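Local coordinates for sigma-E factor negative regulatory protein (Escherichia coli, PDB 3M4W), which holds the envelope-stress sigma factor sigma-E inactive until regulated proteolysis of this membrane-spanning anti-sigma factor releases it, at residues P27-G31 / Q58-L62. Residues are numbered along the deposited sequence; the frame is centred on the assembly and turned at random.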
ATOM      1  N   PRO E  27     -17.970  -7.029  -6.740  1.00 61.65           N
ATOM      2  CA  PRO E  27     -18.861  -7.422  -7.840  1.00 56.69           C
ATOM      3  C   PRO E  27     -19.607  -6.206  -8.382  1.00 60.76           C
ATOM      4  O   PRO E  27     -19.945  -5.296  -7.622  1.00 61.41           O
ATOM      5  CB  PRO E  27     -19.816  -8.418  -7.181  1.00 53.19           C
ATOM      6  CG  PRO E  27     -19.055  -8.910  -5.973  1.00 61.13           C
ATOM      7  CD  PRO E  27     -18.390  -7.657  -5.476  1.00 54.18           C
ATOM      8  N   VAL E  28     -19.858  -6.186  -9.689  1.00 69.07           N
ATOM      9  CA  VAL E  28     -20.576  -5.073 -10.304  1.00 68.61           C
ATOM     10  C   VAL E  28     -22.079  -5.202 -10.042  1.00 73.22           C
ATOM     11  O   VAL E  28     -22.700  -6.209 -10.390  1.00 69.46           O
ATOM     12  CB  VAL E  28     -20.321  -5.012 -11.828  1.00 70.35           C
ATOM     13  CG1 VAL E  28     -20.876  -6.252 -12.512  1.00 65.09           C
ATOM     14  CG2 VAL E  28     -20.946  -3.759 -12.398  1.00 60.52           C
ATOM     15  N   SER E  29     -22.653  -4.176  -9.420  1.00 77.93           N
ATOM     16  CA  SER E  29     -24.076  -4.160  -9.083  1.00 78.19           C
ATOM     17  C   SER E  29     -24.967  -4.174 -10.322  1.00 79.23           C
ATOM     18  O   SER E  29     -24.648  -3.549 -11.332  1.00 79.05           O
ATOM     19  CB  SER E  29     -24.390  -2.924  -8.237  1.00 82.86           C
ATOM     20  OG  SER E  29     -23.448  -2.777  -7.189  1.00 89.99           O
ATOM     21  N   LEU E  30     -26.091  -4.879 -10.232  1.00 82.74           N
ATOM     22  CA  LEU E  30     -27.029  -4.988 -11.347  1.00 86.89           C
ATOM     23  C   LEU E  30     -28.296  -4.151 -11.174  1.00 87.60           C
ATOM     24  O   LEU E  30     -28.687  -3.418 -12.082  1.00 92.41           O
ATOM     25  CB  LEU E  30     -27.396  -6.460 -11.568  1.00 82.04           C
ATOM     26  CG  LEU E  30     -26.277  -7.283 -12.212  1.00 83.92           C
ATOM     27  CD1 LEU E  30     -26.494  -8.772 -11.991  1.00 66.95           C
ATOM     28  CD2 LEU E  30     -26.219  -6.950 -13.692  1.00 81.49           C
ATOM     29  N   GLY E  31     -28.938  -4.262 -10.015  1.00 88.20           N
ATOM     30  CA  GLY E  31     -30.150  -3.497  -9.768  1.00 86.86           C
ATOM     31  C   GLY E  31     -31.397  -4.348  -9.609  1.00 86.75           C
ATOM     32  O   GLY E  31     -31.765  -5.114 -10.501  1.00 79.49           O
ATOM     33  N   GLN E  58     -23.294   3.466 -10.269  1.00 64.21           N
ATOM     34  CA  GLN E  58     -23.114   2.041 -10.491  1.00 60.70           C
ATOM     35  C   GLN E  58     -23.626   1.586 -11.857  1.00 53.85           C
ATOM     36  O   GLN E  58     -23.393   0.452 -12.267  1.00 54.82           O
ATOM     37  CB  GLN E  58     -23.782   1.237  -9.375  1.00 64.10           C
ATOM     38  CG  GLN E  58     -25.275   1.399  -9.301  1.00 57.51           C
ATOM     39  CD  GLN E  58     -25.931   0.253  -8.568  1.00 62.14           C
ATOM     40  OE1 GLN E  58     -25.949   0.208  -7.336  1.00 64.34           O
ATOM     41  NE2 GLN E  58     -26.465  -0.695  -9.328  1.00 62.68           N
ATOM     42  N   ASP E  59     -24.323   2.460 -12.569  1.00 50.24           N
ATOM     43  CA  ASP E  59     -24.793   2.099 -13.900  1.00 41.86           C
ATOM     44  C   ASP E  59     -23.650   2.395 -14.862  1.00 46.62           C
ATOM     45  O   ASP E  59     -23.499   1.744 -15.902  1.00 48.95           O
ATOM     46  CB  ASP E  59     -26.015   2.914 -14.296  1.00 49.41           C
ATOM     47  CG  ASP E  59     -26.524   2.548 -15.674  1.00 57.76           C
ATOM     48  OD1 ASP E  59     -26.901   1.374 -15.882  1.00 66.76           O
ATOM     49  OD2 ASP E  59     -26.536   3.430 -16.552  1.00 52.53           O
ATOM     50  N   TYR E  60     -22.853   3.398 -14.504  1.00 46.55           N
ATOM     51  CA  TYR E  60     -21.684   3.782 -15.289  1.00 38.00           C
ATOM     52  C   TYR E  60     -20.700   2.611 -15.228  1.00 40.11           C
ATOM     53  O   TYR E  60     -20.113   2.225 -16.236  1.00 41.44           O
ATOM     54  CB  TYR E  60     -21.035   5.036 -14.686  1.00 35.44           C
ATOM     55  CG  TYR E  60     -19.563   5.202 -15.005  1.00 37.66           C
ATOM     56  CD1 TYR E  60     -19.138   5.535 -16.281  1.00 34.04           C
ATOM     57  CD2 TYR E  60     -18.596   5.001 -14.027  1.00 33.58           C
ATOM     58  CE1 TYR E  60     -17.788   5.664 -16.577  1.00 34.26           C
ATOM     59  CE2 TYR E  60     -17.238   5.125 -14.314  1.00 32.61           C
ATOM     60  CZ  TYR E  60     -16.842   5.454 -15.587  1.00 29.87           C
ATOM     61  OH  TYR E  60     -15.499   5.551 -15.878  1.00 35.10           O
ATOM     62  N   GLU E  61     -20.538   2.046 -14.034  1.00 34.90           N
ATOM     63  CA  GLU E  61     -19.621   0.936 -13.843  1.00 39.57           C
ATOM     64  C   GLU E  61     -20.105  -0.280 -14.624  1.00 47.95           C
ATOM     65  O   GLU E  61     -19.336  -0.888 -15.367  1.00 49.23           O
ATOM     66  CB  GLU E  61     -19.504   0.584 -12.355  1.00 43.22           C
ATOM     67  CG  GLU E  61     -18.752   1.607 -11.495  1.00 41.80           C
ATOM     68  CD  GLU E  61     -17.373   1.943 -12.039  1.00 43.12           C
ATOM     69  OE1 GLU E  61     -16.718   1.050 -12.618  1.00 44.53           O
ATOM     70  OE2 GLU E  61     -16.934   3.101 -11.881  1.00 63.20           O
ATOM     71  N   LEU E  62     -21.383  -0.621 -14.448  1.00 50.42           N
ATOM     72  CA  LEU E  62     -22.009  -1.760 -15.126  1.00 48.14           C
ATOM     73  C   LEU E  62     -21.733  -1.658 -16.620  1.00 47.00           C
ATOM     74  O   LEU E  62     -21.386  -2.641 -17.265  1.00 44.38           O
ATOM     75  CB  LEU E  62     -23.524  -1.748 -14.889  1.00 45.99           C
ATOM     76  CG  LEU E  62     -24.327  -3.053 -14.732  1.00 60.70           C
ATOM     77  CD1 LEU E  62     -25.735  -2.805 -15.271  1.00 52.80           C
ATOM     78  CD2 LEU E  62     -23.687  -4.219 -15.483  1.00 45.18           C
TER
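In the periplasmic part of RseA, the irregular segment 27-31, extended through Ser-29 and carrying the DegS cleavage site Val-28/Ser-29, lies against helix 50-66, within the primary binding region for RseB. Val-28 points toward the helix; branched at CB, it offers a methyl close to its backbone, and in its p rotamer CG2 lies 3.5 Å from Leu-62 CA and 4.1 Å from Leu-62 CB. Leu-62, with both chi angles between wells, lies beside the loop backbone, its CG 3.5 Å from Ser-29 O. The CA-to-CB bond of Leu-30 points away, yet the longer leucine chain brings CD2 within 4.1 Å of Leu-62 CD2. One turn earlier, Gln-58 is long enough, with chi2 t, to cross to small Ser-29, NE2 lying 3.2 Å from Ser-29 CB. Glu-61 turns its carboxylate away, to salt bridges with Arg-64, Arg-65 and a basic side chain of the RseB chain. With no polar bond joining them, the segments meet through van der Waals packing; helix 50-66 partly covers the scissile Val-28/Ser-29 pair, and an aromatic side chain of RseB also packs on Val-28.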